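Local coordinates for folylpolyglutamate synthase protein FOLC (Mycobacterium tuberculosis, PDB 2VOS) that probably joins L-glutamate to dihydropteroate and, in successive rounds, to tetrahydrofolate, spending ATP on each addition, at residues A357-L362 against D388-A393; V378-G383 against V472-A477; V401-N406 against E415-A420. All coordinates share one frame; numbering follows the deposited sequence.

Contact 1: residues A357-L362 against D388-A393; sequences AGASAL and DGILAA. With ADP (adenosine-5'-diphosphate), chain B.
A359 faces I390 and S360 faces A393 where the helical segments 357-362 and 388-393 run almost parallel, their N-to-C directions 12° apart and their axes approaching to 8.1 Å. Small residues make this spacing possible. The CB of A359 points at the second helix and meets the CB of A393 at 3.7 Å, methyl against methyl. Beside it the same CB meets the carbonyl O of I390 at 3.8 Å and, farther round, the CG2 branch of that isoleucine at 4.0 Å. That branch lies anti to the backbone N of I390, which carries it back to the facing helix. The methyl of A393 does double duty, since it also lies 3.5 Å from the backbone N of S360, so it presses on main chain as well as on side chain. The hydroxyl of S360 bonds instead along its own helix, to Q364.

Helix 356-368 serves the nucleotide too. The CB of A361 lies to one side of the adenine plane of ADP, beyond the N3 edge of the ring, 3.6 Å from N3, while G358, where a CB would crowd the ribose O4', has its carbonyl O 3.5 Å from the ribose O2'. The backbone N of G358 is bonded to the side chain of N355. The second helix is tied outward by a salt bridge from D388 to R424. Two consecutive helices lying side by side on one face of a mostly parallel sheet are characteristic of the Rossmann-like glutamate ligase domain of Mur-type ligases, and here the inner helix also forms part of the ADP pocket.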
# COMPACT_ATOMS: atom_id res chain seq x y z
N ALA A 357 5.41 -11.27 -5.72
CA ALA A 357 4.96 -11.57 -4.36
C ALA A 357 3.45 -11.26 -4.12
O ALA A 357 2.75 -12.09 -3.54
CB ALA A 357 5.81 -10.88 -3.32
N GLY A 358 2.97 -10.08 -4.54
CA GLY A 358 1.57 -9.75 -4.38
C GLY A 358 0.65 -10.63 -5.24
O GLY A 358 -0.44 -11.03 -4.78
N ALA A 359 1.04 -10.94 -6.48
CA ALA A 359 0.19 -11.77 -7.38
C ALA A 359 0.11 -13.21 -6.83
O ALA A 359 -0.92 -13.90 -6.94
CB ALA A 359 0.78 -11.81 -8.83
N SER A 360 1.24 -13.68 -6.30
CA SER A 360 1.25 -14.94 -5.59
C SER A 360 0.34 -14.95 -4.33
O SER A 360 -0.40 -15.93 -4.11
CB SER A 360 2.70 -15.35 -5.30
OG SER A 360 2.69 -16.41 -4.39
N ALA A 361 0.33 -13.85 -3.55
CA ALA A 361 -0.53 -13.79 -2.34
C ALA A 361 -2.01 -13.81 -2.77
O ALA A 361 -2.83 -14.54 -2.19
CB ALA A 361 -0.24 -12.55 -1.54
N LEU A 362 -2.31 -13.04 -3.82
CA LEU A 362 -3.61 -13.03 -4.42
C LEU A 362 -4.04 -14.44 -4.89
O LEU A 362 -5.17 -14.88 -4.59
CB LEU A 362 -3.63 -12.02 -5.59
CG LEU A 362 -4.86 -11.96 -6.48
CD1 LEU A 362 -6.20 -11.74 -5.67
CD2 LEU A 362 -4.70 -10.84 -7.60
N ASP A 388 5.99 -10.78 -16.39
CA ASP A 388 6.04 -12.25 -16.53
C ASP A 388 5.88 -12.98 -15.15
O ASP A 388 5.13 -13.96 -15.05
CB ASP A 388 7.32 -12.68 -17.24
CG ASP A 388 7.36 -14.16 -17.50
OD1 ASP A 388 6.53 -14.64 -18.33
OD2 ASP A 388 8.23 -14.83 -16.89
N GLY A 389 6.54 -12.47 -14.10
CA GLY A 389 6.35 -13.00 -12.75
C GLY A 389 4.90 -12.86 -12.25
O GLY A 389 4.35 -13.75 -11.57
N ILE A 390 4.27 -11.72 -12.53
CA ILE A 390 2.82 -11.57 -12.22
C ILE A 390 1.97 -12.64 -12.95
O ILE A 390 1.14 -13.29 -12.32
CB ILE A 390 2.31 -10.16 -12.57
CG1 ILE A 390 2.96 -9.16 -11.59
CG2 ILE A 390 0.78 -10.06 -12.40
CD1 ILE A 390 3.09 -7.71 -12.14
N LEU A 391 2.15 -12.81 -14.25
CA LEU A 391 1.32 -13.73 -14.99
C LEU A 391 1.54 -15.18 -14.51
O LEU A 391 0.59 -15.98 -14.37
CB LEU A 391 1.64 -13.63 -16.49
CG LEU A 391 1.20 -12.28 -17.10
CD1 LEU A 391 1.94 -11.94 -18.41
CD2 LEU A 391 -0.31 -12.26 -17.31
N ALA A 392 2.79 -15.50 -14.23
CA ALA A 392 3.14 -16.87 -13.82
C ALA A 392 2.49 -17.21 -12.45
O ALA A 392 2.07 -18.34 -12.23
CB ALA A 392 4.65 -17.04 -13.76
N ALA A 393 2.31 -16.22 -11.58
CA ALA A 393 1.70 -16.45 -10.28
C ALA A 393 0.19 -16.61 -10.44
O ALA A 393 -0.46 -17.30 -9.64
CB ALA A 393 1.98 -15.25 -9.31
PB ADP B . 2.21 -1.53 -0.59
O1B ADP B . 1.65 -0.30 0.07
O2B ADP B . 2.25 -1.43 -2.08
O3B ADP B . 3.47 -2.09 0.01
PA ADP B . -0.41 -2.82 -0.09
O1A ADP B . -1.04 -1.69 -0.91
O2A ADP B . -0.91 -3.29 1.26
O3A ADP B . 1.22 -2.76 -0.21
O5' ADP B . -0.68 -4.11 -1.04
C5' ADP B . -0.50 -4.14 -2.47
C4' ADP B . -0.81 -5.59 -2.89
O4' ADP B . 0.19 -6.47 -2.33
C3' ADP B . -2.10 -6.16 -2.30
O3' ADP B . -3.16 -6.09 -3.24
C2' ADP B . -1.90 -7.63 -2.05
O2' ADP B . -2.00 -8.30 -3.35
C1' ADP B . -0.42 -7.68 -1.81
N9 ADP B . 0.03 -7.71 -0.38
C8 ADP B . -0.25 -6.87 0.67
N7 ADP B . 0.45 -7.27 1.78
C5 ADP B . 1.26 -8.30 1.38
C6 ADP B . 2.27 -9.16 2.01
N6 ADP B . 2.60 -9.01 3.31
N1 ADP B . 2.80 -10.11 1.24
C2 ADP B . 2.49 -10.37 -0.06
N3 ADP B . 1.58 -9.60 -0.73
C4 ADP B . 0.96 -8.60 -0.03

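Contact 2: residues V378-G383 against V472-A477; sequences VLSVLG and VVTAGA
S380 and T474 bring the two segments together, their CA atoms 6.1 Å apart: residues 378-383 start within strand 374-379 and run on as extended chain into a loop, and residues 472-477 form the first turn and a half of helix 472-481. The link between them is one hydrogen bond, given by the T474 hydroxyl OG1 to the carbonyl O of S380 over 2.7 Å. The hydroxyl does not come in along a lone pair. It approaches from above the carbonyl plane, 36° out of it, with an angle of 121° at the oxygen.

The threonine is turned to do this by its first torsion (chi1 -54°), which places OG1 anti to its own carbonyl carbon and leaves the methyl CG2 anti to the backbone N. OG1 lies 3.5 Å from the CB of S380, and CG2 lies alongside the extended backbone, 4.1 Å from the N of S380. Helix 472-481 directly follows strand 464-469, the neighbour of strand 374-379 in the parallel part of the sheet, so the bond joins what follows two adjacent strands, just past their C-terminal ends, the edge at which Rossmann-like folds carry their binding loops. H354, a ligand of the magnesium ion, is near, its side chain about 8 Å from that of T474.

A second bond grips the same hydroxyl, to ND2 of N406, so this buried polar atom is held both by a main-chain carbonyl and by a side-chain amide. The hydroxyl of S380 makes a weak hydrogen bond to the backbone N of N406. Further along, the end of the L382 side chain comes near V473 without touching it, and both side chains touch N406.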
# COMPACT_ATOMS: atom_id res chain seq x y z
N VAL A 378 -8.92 -9.81 -15.08
CA VAL A 378 -9.00 -8.65 -15.96
C VAL A 378 -7.76 -7.95 -15.52
O VAL A 378 -7.60 -7.64 -14.31
CB VAL A 378 -10.26 -7.75 -15.73
CG1 VAL A 378 -10.17 -6.32 -16.40
CG2 VAL A 378 -11.52 -8.45 -16.25
N LEU A 379 -6.86 -7.72 -16.49
CA LEU A 379 -5.52 -7.33 -16.15
C LEU A 379 -5.00 -6.12 -16.92
O LEU A 379 -5.13 -6.06 -18.15
CB LEU A 379 -4.62 -8.55 -16.43
CG LEU A 379 -3.16 -8.51 -15.96
CD1 LEU A 379 -3.04 -8.82 -14.49
CD2 LEU A 379 -2.36 -9.55 -16.80
N SER A 380 -4.41 -5.17 -16.23
CA SER A 380 -3.58 -4.15 -16.84
C SER A 380 -2.43 -3.86 -15.88
O SER A 380 -2.61 -3.70 -14.64
CB SER A 380 -4.38 -2.86 -17.09
OG SER A 380 -3.53 -1.79 -17.48
N VAL A 381 -1.24 -3.75 -16.45
CA VAL A 381 -0.03 -3.73 -15.64
C VAL A 381 0.83 -2.59 -16.12
O VAL A 381 0.90 -2.31 -17.32
CB VAL A 381 0.76 -5.08 -15.74
CG1 VAL A 381 2.03 -5.05 -14.90
CG2 VAL A 381 -0.12 -6.28 -15.23
N LEU A 382 1.51 -1.93 -15.19
CA LEU A 382 2.45 -0.87 -15.59
C LEU A 382 3.78 -1.43 -16.19
O LEU A 382 4.17 -2.54 -15.87
CB LEU A 382 2.69 0.12 -14.45
CG LEU A 382 1.37 0.68 -13.88
CD1 LEU A 382 1.73 1.72 -12.89
CD2 LEU A 382 0.43 1.27 -14.93
N GLY A 383 4.44 -0.65 -17.02
CA GLY A 383 5.56 -1.16 -17.83
C GLY A 383 6.85 -1.43 -17.06
O GLY A 383 7.76 -2.10 -17.57
N VAL A 472 -2.20 -0.82 -9.06
CA VAL A 472 -3.02 0.08 -8.24
C VAL A 472 -4.05 0.83 -9.08
O VAL A 472 -5.22 0.98 -8.70
CB VAL A 472 -2.12 1.12 -7.49
CG1 VAL A 472 -3.00 2.06 -6.68
CG2 VAL A 472 -1.17 0.36 -6.57
N VAL A 473 -3.63 1.27 -10.26
CA VAL A 473 -4.48 2.07 -11.12
C VAL A 473 -5.66 1.24 -11.67
O VAL A 473 -6.80 1.74 -11.82
CB VAL A 473 -3.64 2.65 -12.29
CG1 VAL A 473 -4.55 3.40 -13.28
CG2 VAL A 473 -2.52 3.58 -11.77
N THR A 474 -5.40 -0.03 -11.93
CA THR A 474 -6.40 -0.95 -12.47
C THR A 474 -7.47 -1.16 -11.38
O THR A 474 -8.68 -1.05 -11.61
CB THR A 474 -5.79 -2.35 -12.82
OG1 THR A 474 -4.66 -2.22 -13.71
CG2 THR A 474 -6.86 -3.28 -13.52
N ALA A 475 -7.01 -1.51 -10.18
CA ALA A 475 -7.88 -1.65 -9.03
C ALA A 475 -8.64 -0.37 -8.72
O ALA A 475 -9.87 -0.41 -8.51
CB ALA A 475 -7.07 -2.14 -7.81
N GLY A 476 -7.96 0.78 -8.71
CA GLY A 476 -8.59 2.04 -8.40
C GLY A 476 -9.62 2.44 -9.43
O GLY A 476 -10.75 2.86 -9.05
N ALA A 477 -9.29 2.28 -10.72
CA ALA A 477 -10.28 2.65 -11.78
C ALA A 477 -11.53 1.79 -11.68
O ALA A 477 -12.64 2.26 -11.82
CB ALA A 477 -9.68 2.55 -13.22

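Contact 3: residues V401-N406 against E415-A420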
# COMPACT_ATOMS: atom_id res chain seq x y z
N VAL A 401 -7.82 -14.92 -18.99
CA VAL A 401 -7.54 -13.55 -18.64
C VAL A 401 -7.98 -12.63 -19.78
O VAL A 401 -7.87 -12.99 -20.97
CB VAL A 401 -6.06 -13.45 -18.24
CG1 VAL A 401 -5.12 -13.83 -19.45
CG2 VAL A 401 -5.75 -12.09 -17.65
N VAL A 402 -8.51 -11.46 -19.43
CA VAL A 402 -8.78 -10.39 -20.40
C VAL A 402 -7.77 -9.30 -20.10
O VAL A 402 -7.78 -8.75 -19.00
CB VAL A 402 -10.20 -9.78 -20.17
CG1 VAL A 402 -10.54 -8.77 -21.30
CG2 VAL A 402 -11.25 -10.92 -20.10
N VAL A 403 -6.90 -9.00 -21.05
CA VAL A 403 -5.88 -7.97 -20.87
C VAL A 403 -6.35 -6.68 -21.48
O VAL A 403 -7.03 -6.66 -22.50
CB VAL A 403 -4.52 -8.39 -21.47
CG1 VAL A 403 -3.98 -9.65 -20.80
CG2 VAL A 403 -4.65 -8.66 -22.92
N THR A 404 -6.02 -5.57 -20.82
CA THR A 404 -6.50 -4.28 -21.24
C THR A 404 -5.51 -3.20 -20.81
O THR A 404 -4.34 -3.50 -20.52
CB THR A 404 -7.98 -4.04 -20.73
OG1 THR A 404 -8.50 -2.83 -21.30
CG2 THR A 404 -8.06 -3.94 -19.23
N HIS A 405 -5.95 -1.95 -20.81
CA HIS A 405 -5.11 -0.77 -20.52
C HIS A 405 -5.91 0.01 -19.48
O HIS A 405 -7.07 0.32 -19.74
CB HIS A 405 -4.98 0.08 -21.79
CG HIS A 405 -4.01 1.21 -21.69
ND1 HIS A 405 -4.22 2.30 -20.86
CD2 HIS A 405 -2.83 1.43 -22.32
CE1 HIS A 405 -3.20 3.13 -20.97
NE2 HIS A 405 -2.35 2.64 -21.86
N ASN A 406 -5.31 0.34 -18.35
CA ASN A 406 -6.07 0.96 -17.25
C ASN A 406 -6.13 2.48 -17.35
O ASN A 406 -6.61 3.14 -16.40
CB ASN A 406 -5.46 0.58 -15.93
CG ASN A 406 -3.98 1.02 -15.80
OD1 ASN A 406 -3.49 1.91 -16.51
ND2 ASN A 406 -3.26 0.39 -14.86
N GLU A 415 -1.35 -4.91 -26.66
CA GLU A 415 -0.73 -5.88 -27.51
C GLU A 415 0.50 -6.48 -26.80
O GLU A 415 0.73 -7.69 -26.80
CB GLU A 415 -0.37 -5.22 -28.87
CG GLU A 415 -1.63 -4.61 -29.57
CD GLU A 415 -1.83 -3.05 -29.36
OE1 GLU A 415 -1.88 -2.49 -28.22
OE2 GLU A 415 -1.98 -2.39 -30.43
N ALA A 416 1.28 -5.63 -26.15
CA ALA A 416 2.43 -6.17 -25.45
C ALA A 416 1.95 -7.08 -24.30
O ALA A 416 2.54 -8.13 -24.06
CB ALA A 416 3.35 -5.04 -24.92
N LEU A 417 0.90 -6.67 -23.59
CA LEU A 417 0.43 -7.44 -22.42
C LEU A 417 -0.23 -8.77 -22.89
O LEU A 417 -0.06 -9.84 -22.28
CB LEU A 417 -0.55 -6.61 -21.58
CG LEU A 417 -1.09 -7.26 -20.30
CD1 LEU A 417 0.10 -7.73 -19.46
CD2 LEU A 417 -1.99 -6.32 -19.49
N ALA A 418 -0.99 -8.69 -23.97
CA ALA A 418 -1.59 -9.87 -24.58
C ALA A 418 -0.54 -10.95 -24.96
O ALA A 418 -0.74 -12.14 -24.75
CB ALA A 418 -2.36 -9.45 -25.88
N LEU A 419 0.53 -10.53 -25.61
CA LEU A 419 1.62 -11.45 -25.93
C LEU A 419 2.27 -12.04 -24.66
O LEU A 419 2.44 -13.25 -24.57
CB LEU A 419 2.64 -10.68 -26.77
CG LEU A 419 3.94 -11.27 -27.30
CD1 LEU A 419 3.68 -12.47 -28.24
CD2 LEU A 419 4.62 -10.11 -28.05
N ALA A 420 2.63 -11.19 -23.69
CA ALA A 420 3.16 -11.64 -22.40
C ALA A 420 2.23 -12.71 -21.80
O ALA A 420 2.68 -13.81 -21.48
CB ALA A 420 3.36 -10.46 -21.42
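V403 lays its CB and the CG1 methyl over the branching end of L417, CG1 coming to 3.8 Å from the L417 CG. The two side chains cross obliquely, so contact is spread over several carbons: the L417 CD2 also lies 3.8 Å from the V403 CB. The other valine methyl goes to the next residue of the helix. With chi1 at -62°, V403 holds CG2 in the crowded position between its backbone N and carbonyl carbon, and from there the methyl rests on the helix backbone, 3.7 Å from the CA of A418 and 3.8 Å from the CB of the same alanine. One valine thus straddles two successive helical residues, a branched leucine under one methyl and a short alanine beneath the other. The small side chain of A418 lets the backbones come close at this point, where the CA atoms of V403 and A418 are 6.0 Å apart.

The leucine reaches the strand because its CG is anti to the backbone N (chi1 -178°), extending the side chain from the helix. Its CD2 continues past V403 to the carbonyl O of T404, 3.8 Å away, an apolar contact with main chain. T404 itself points from the helix to the other face of the sheet, where its OG1 is hydrogen-bonded to the carbonyl O of A433.

These are the first strand and the helix of a beta-alpha-beta unit that continues into strand 430-432, whose T432 touches both V403 and A418. Helix 387-394 flanks the helix, with V387 against L417 and A420, while on the opposite face of strand 400-403 helix 436-451 packs on V402 and T404.

Followed from the N terminus, the chain passes helix 356-368, strand 374-379 and helix 387-394, and the return of 388-393 to 357-362 closes the loop of contact 1. Contact 2 has by then opened at 378-383, so the two cross. It closes only at 472-477, and the short loop of contact 3, from 401-406 to 415-420, is nested inside it and follows contact 1 in series. L391 in the helix of contact 1 packs on L379 of contact 2 and on A420 of contact 3. Contact 1 pairs two helices of one face, contact 3 lays the next helix of that face on the sheet, and contact 2 binds the C-terminal helix to the end of the central strands.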